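Local coordinates for ftsY (Mycoplasma mycoides, PDB 1ZU4), which is the signal recognition particle receptor FtsY, modelled here as its NG domain, a helical bundle joined to a P-loop domain of the SRP54 family, at residues A254-S266 with I276-G290. Residues are numbered along the deposited sequence; the frame is centred on the assembly and turned at random.
Sequences ADVSGIILTKMDS and IKELLNIPIKMIGVG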
loop_
_atom_site.group_PDB
_atom_site.type_symbol
_atom_site.label_atom_id
_atom_site.label_comp_id
_atom_site.label_asym_id
_atom_site.label_seq_id
_atom_site.Cartn_x
_atom_site.Cartn_y
_atom_site.Cartn_z
ATOM N N ALA A 254 5.369 5.590 -14.055
ATOM C CA ALA A 254 4.383 6.485 -13.477
ATOM C C ALA A 254 5.042 7.167 -12.321
ATOM O O ALA A 254 5.933 6.597 -11.667
ATOM C CB ALA A 254 3.139 5.693 -13.030
ATOM N N ASP A 255 4.638 8.402 -12.089
ATOM C CA ASP A 255 5.147 9.157 -10.967
ATOM C C ASP A 255 4.260 8.876 -9.751
ATOM O O ASP A 255 3.271 9.564 -9.498
ATOM C CB ASP A 255 5.268 10.648 -11.305
ATOM C CG ASP A 255 6.357 10.922 -12.384
ATOM O OD1 ASP A 255 7.537 10.549 -12.205
ATOM O OD2 ASP A 255 6.027 11.546 -13.417
ATOM N N VAL A 256 4.662 7.841 -9.018
ATOM C CA VAL A 256 3.869 7.202 -7.975
ATOM C C VAL A 256 4.053 8.051 -6.734
ATOM O O VAL A 256 5.190 8.437 -6.438
ATOM C CB VAL A 256 4.388 5.742 -7.714
ATOM C CG1 VAL A 256 3.728 5.101 -6.442
ATOM C CG2 VAL A 256 4.208 4.818 -8.987
ATOM N N SER A 257 2.965 8.385 -6.040
ATOM C CA SER A 257 3.053 9.247 -4.816
ATOM C C SER A 257 2.881 8.415 -3.570
ATOM O O SER A 257 3.229 8.877 -2.490
ATOM C CB SER A 257 1.959 10.360 -4.800
ATOM O OG SER A 257 0.651 9.755 -4.818
ATOM N N GLY A 258 2.381 7.173 -3.708
ATOM C CA GLY A 258 2.181 6.327 -2.571
ATOM C C GLY A 258 1.805 4.904 -2.955
ATOM O O GLY A 258 1.567 4.588 -4.122
ATOM N N ILE A 259 1.732 4.059 -1.954
ATOM C CA ILE A 259 1.503 2.613 -2.114
ATOM C C ILE A 259 0.254 2.157 -1.313
ATOM O O ILE A 259 0.003 2.609 -0.191
ATOM C CB ILE A 259 2.740 1.782 -1.622
ATOM C CG1 ILE A 259 4.064 2.134 -2.361
ATOM C CG2 ILE A 259 2.516 0.256 -1.692
ATOM C CD1 ILE A 259 4.015 2.051 -3.824
ATOM N N ILE A 260 -0.470 1.212 -1.892
ATOM C CA ILE A 260 -1.530 0.472 -1.251
ATOM C C ILE A 260 -1.018 -0.969 -1.161
ATOM O O ILE A 260 -0.863 -1.602 -2.167
ATOM C CB ILE A 260 -2.825 0.476 -2.096
ATOM C CG1 ILE A 260 -3.322 1.940 -2.363
ATOM C CG2 ILE A 260 -3.914 -0.316 -1.414
ATOM C CD1 ILE A 260 -4.645 1.947 -3.151
ATOM N N LEU A 261 -0.772 -1.448 0.051
ATOM C CA LEU A 261 -0.245 -2.778 0.350
ATOM C C LEU A 261 -1.440 -3.679 0.668
ATOM O O LEU A 261 -2.068 -3.501 1.669
ATOM C CB LEU A 261 0.665 -2.690 1.598
ATOM C CG LEU A 261 1.365 -4.012 1.974
ATOM C CD1 LEU A 261 2.240 -4.557 0.833
ATOM C CD2 LEU A 261 2.160 -3.879 3.271
ATOM N N THR A 262 -1.741 -4.632 -0.204
ATOM C CA THR A 262 -2.907 -5.485 -0.063
ATOM C C THR A 262 -2.514 -6.837 0.426
ATOM O O THR A 262 -1.315 -7.210 0.382
ATOM C CB THR A 262 -3.619 -5.686 -1.414
ATOM O OG1 THR A 262 -2.705 -6.291 -2.341
ATOM C CG2 THR A 262 -4.104 -4.350 -1.966
ATOM N N LYS A 263 -3.524 -7.573 0.910
ATOM C CA LYS A 263 -3.371 -8.983 1.282
ATOM C C LYS A 263 -2.414 -9.229 2.394
ATOM O O LYS A 263 -1.878 -10.328 2.510
ATOM C CB LYS A 263 -3.031 -9.859 0.060
ATOM C CG LYS A 263 -4.249 -10.005 -0.849
ATOM C CD LYS A 263 -3.974 -10.783 -2.120
ATOM C CE LYS A 263 -4.981 -10.383 -3.182
ATOM N NZ LYS A 263 -6.421 -10.536 -2.672
ATOM N N MET A 264 -2.223 -8.232 3.255
ATOM C CA MET A 264 -1.344 -8.425 4.395
ATOM C C MET A 264 -1.746 -9.648 5.203
ATOM O O MET A 264 -0.895 -10.409 5.632
ATOM C CB MET A 264 -1.312 -7.185 5.285
ATOM C CG MET A 264 -0.044 -7.114 6.166
ATOM S SD MET A 264 1.566 -7.342 5.332
ATOM C CE MET A 264 2.511 -8.141 6.639
ATOM N N ASP A 265 -3.055 -9.816 5.414
ATOM C CA ASP A 265 -3.628 -10.953 6.161
ATOM C C ASP A 265 -3.160 -12.345 5.713
ATOM O O ASP A 265 -3.169 -13.298 6.522
ATOM C CB ASP A 265 -5.169 -10.892 6.151
ATOM C CG ASP A 265 -5.768 -11.047 4.751
ATOM O OD1 ASP A 265 -5.275 -10.398 3.813
ATOM O OD2 ASP A 265 -6.765 -11.786 4.576
ATOM N N SER A 266 -2.764 -12.455 4.446
ATOM C CA SER A 266 -2.417 -13.723 3.804
ATOM C C SER A 266 -0.894 -13.913 3.777
ATOM O O SER A 266 -0.383 -14.947 3.323
ATOM C CB SER A 266 -2.957 -13.751 2.356
ATOM O OG SER A 266 -4.304 -13.294 2.266
ATOM N N ILE A 276 9.749 -2.425 1.283
ATOM C CA ILE A 276 9.170 -1.396 0.422
ATOM C C ILE A 276 9.865 -0.034 0.656
ATOM O O ILE A 276 10.331 0.627 -0.272
ATOM C CB ILE A 276 7.608 -1.298 0.625
ATOM C CG1 ILE A 276 6.936 -2.541 -0.014
ATOM C CG2 ILE A 276 7.049 0.001 0.024
ATOM C CD1 ILE A 276 5.528 -2.818 0.484
ATOM N N LYS A 277 9.900 0.377 1.914
ATOM C CA LYS A 277 10.566 1.609 2.318
ATOM C C LYS A 277 12.010 1.651 1.751
ATOM O O LYS A 277 12.405 2.661 1.189
ATOM C CB LYS A 277 10.540 1.669 3.851
ATOM C CG LYS A 277 11.452 2.674 4.499
ATOM C CD LYS A 277 11.036 4.064 4.052
ATOM C CE LYS A 277 12.163 5.053 4.282
ATOM N NZ LYS A 277 12.937 4.777 5.550
ATOM N N GLU A 278 12.763 0.552 1.871
ATOM C CA GLU A 278 14.166 0.530 1.389
ATOM C C GLU A 278 14.253 0.593 -0.141
ATOM O O GLU A 278 14.913 1.475 -0.683
ATOM C CB GLU A 278 14.919 -0.719 1.897
ATOM C CG GLU A 278 16.368 -0.833 1.413
ATOM C CD GLU A 278 17.244 0.251 1.971
ATOM O OE1 GLU A 278 17.007 0.711 3.110
ATOM O OE2 GLU A 278 18.148 0.663 1.231
ATOM N N LEU A 279 13.593 -0.333 -0.833
ATOM C CA LEU A 279 13.740 -0.390 -2.264
ATOM C C LEU A 279 13.073 0.769 -3.019
ATOM O O LEU A 279 13.678 1.262 -3.941
ATOM C CB LEU A 279 13.262 -1.723 -2.865
ATOM C CG LEU A 279 13.934 -2.032 -4.226
ATOM C CD1 LEU A 279 15.414 -2.416 -4.007
ATOM C CD2 LEU A 279 13.213 -3.123 -5.023
ATOM N N LEU A 280 11.847 1.162 -2.648
ATOM C CA LEU A 280 11.047 2.152 -3.393
ATOM C C LEU A 280 11.172 3.529 -2.856
ATOM O O LEU A 280 11.121 4.452 -3.623
ATOM C CB LEU A 280 9.529 1.792 -3.438
ATOM C CG LEU A 280 9.186 0.618 -4.404
ATOM C CD1 LEU A 280 9.420 -0.712 -3.749
ATOM C CD2 LEU A 280 7.734 0.697 -4.872
ATOM N N ASN A 281 11.344 3.651 -1.541
ATOM C CA ASN A 281 11.373 4.922 -0.843
ATOM C C ASN A 281 10.113 5.731 -1.109
ATOM O O ASN A 281 10.182 6.961 -1.365
ATOM C CB ASN A 281 12.608 5.742 -1.255
ATOM C CG ASN A 281 12.899 6.841 -0.297
ATOM O OD1 ASN A 281 12.523 6.756 0.875
ATOM N ND2 ASN A 281 13.547 7.905 -0.791
ATOM N N ILE A 282 8.977 5.030 -1.112
ATOM C CA ILE A 282 7.681 5.653 -1.351
ATOM C C ILE A 282 6.795 5.229 -0.173
ATOM O O ILE A 282 6.837 4.073 0.204
ATOM C CB ILE A 282 7.012 5.177 -2.690
ATOM C CG1 ILE A 282 7.794 5.629 -3.924
ATOM C CG2 ILE A 282 5.590 5.704 -2.802
ATOM C CD1 ILE A 282 7.545 4.773 -5.169
ATOM N N PRO A 283 5.997 6.156 0.401
ATOM C CA PRO A 283 5.201 5.752 1.558
ATOM C C PRO A 283 4.087 4.802 1.220
ATOM O O PRO A 283 3.363 4.967 0.204
ATOM C CB PRO A 283 4.588 7.058 2.042
ATOM C CG PRO A 283 5.270 8.151 1.289
ATOM C CD PRO A 283 5.753 7.568 0.031
ATOM N N ILE A 284 3.888 3.853 2.125
ATOM C CA ILE A 284 2.700 3.051 2.098
ATOM C C ILE A 284 1.622 3.967 2.713
ATOM O O ILE A 284 1.861 4.556 3.769
ATOM C CB ILE A 284 2.887 1.757 2.940
ATOM C CG1 ILE A 284 4.006 0.890 2.362
ATOM C CG2 ILE A 284 1.567 0.959 3.015
ATOM C CD1 ILE A 284 4.445 -0.202 3.294
ATOM N N LYS A 285 0.449 4.068 2.065
ATOM C CA LYS A 285 -0.599 4.983 2.530
ATOM C C LYS A 285 -1.906 4.316 2.933
ATOM O O LYS A 285 -2.666 4.876 3.732
ATOM C CB LYS A 285 -0.865 6.094 1.508
ATOM C CG LYS A 285 0.394 7.013 1.293
ATOM C CD LYS A 285 0.072 8.209 0.494
ATOM C CE LYS A 285 1.320 9.093 0.342
ATOM N NZ LYS A 285 0.944 10.382 -0.313
ATOM N N MET A 286 -2.181 3.149 2.377
ATOM C CA MET A 286 -3.381 2.403 2.735
ATOM C C MET A 286 -2.911 0.974 2.788
ATOM O O MET A 286 -2.016 0.586 2.048
ATOM C CB MET A 286 -4.487 2.478 1.655
ATOM C CG MET A 286 -5.103 3.862 1.392
ATOM S SD MET A 286 -6.178 4.485 2.709
ATOM C CE MET A 286 -7.764 4.074 2.047
ATOM N N ILE A 287 -3.507 0.203 3.675
ATOM C CA ILE A 287 -3.203 -1.214 3.791
ATOM C C ILE A 287 -4.499 -2.048 3.800
ATOM O O ILE A 287 -5.416 -1.763 4.564
ATOM C CB ILE A 287 -2.366 -1.521 5.056
ATOM C CG1 ILE A 287 -1.986 -3.007 5.116
ATOM C CG2 ILE A 287 -3.047 -0.994 6.363
ATOM C CD1 ILE A 287 -1.090 -3.345 6.316
ATOM N N GLY A 288 -4.532 -3.073 2.951
ATOM C CA GLY A 288 -5.656 -4.024 2.828
ATOM C C GLY A 288 -5.580 -5.096 3.908
ATOM O O GLY A 288 -4.557 -5.814 4.044
ATOM N N VAL A 289 -6.656 -5.212 4.680
ATOM C CA VAL A 289 -6.644 -6.041 5.899
ATOM C C VAL A 289 -7.431 -7.366 5.719
ATOM O O VAL A 289 -7.406 -8.263 6.584
ATOM C CB VAL A 289 -7.206 -5.192 7.060
ATOM C CG1 VAL A 289 -8.059 -6.022 8.028
ATOM C CG2 VAL A 289 -6.074 -4.428 7.750
ATOM N N GLY A 290 -8.104 -7.486 4.579
ATOM C CA GLY A 290 -8.971 -8.628 4.313
ATOM C C GLY A 290 -9.768 -8.504 3.019
ATOM O O GLY A 290 -9.491 -7.630 2.189
HETATM O O HOH W 1 -6.473 -7.059 1.113
#
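Ile259 and Leu261 pair through their backbones with strand 284-288 while their side chains pack against the C-terminal part of helix 272-280, so one short strand serves two partners of a parallel beta-alpha-beta crossover. The Ile259 amide donates to Pro283 O at 2.9 Å, and its carbonyl accepts the Lys285 amide almost straight at 2.7 Å (N-H...O 178°), both in the carbonyl plane, plus a weak bond from Met286 N. This doubled grip marks a beta bulge, which shifts the register by one residue; beyond it, Leu261 N reaches Met286 O at 3.1 Å and Gly288 N reaches Leu261 O at 2.8 Å, both donors tilted from that plane. On the helix-facing side, Leu261 extends CG away from its own amide (chi1 -176°), and its CD1 meets Ile276 CD1 at 3.7 Å. Ile259 crosses two side chains at about right angles, CD1 meeting Leu280 CD2 at 4.1 Å and CG1 meeting Ile282 CG2, which lies tightly against Gly258 CA, 3.5 Å away. Across the sheet, Ile260 CG2 and Met286 CB lie alongside, pointing the same way, and both side chains touch Met125 of helix 118-131. Lys285 runs extended past Gly258, bringing CE within 3.4 Å of Ser257 O; its ammonium meets Glu230 in a salt bridge and Arg97 O. Glu230, in neighbouring strand 230-236, also binds Ser257 OG. The chemistry implies a sheet packed by largely apolar side chains, the lysine charge probably balanced by Glu230.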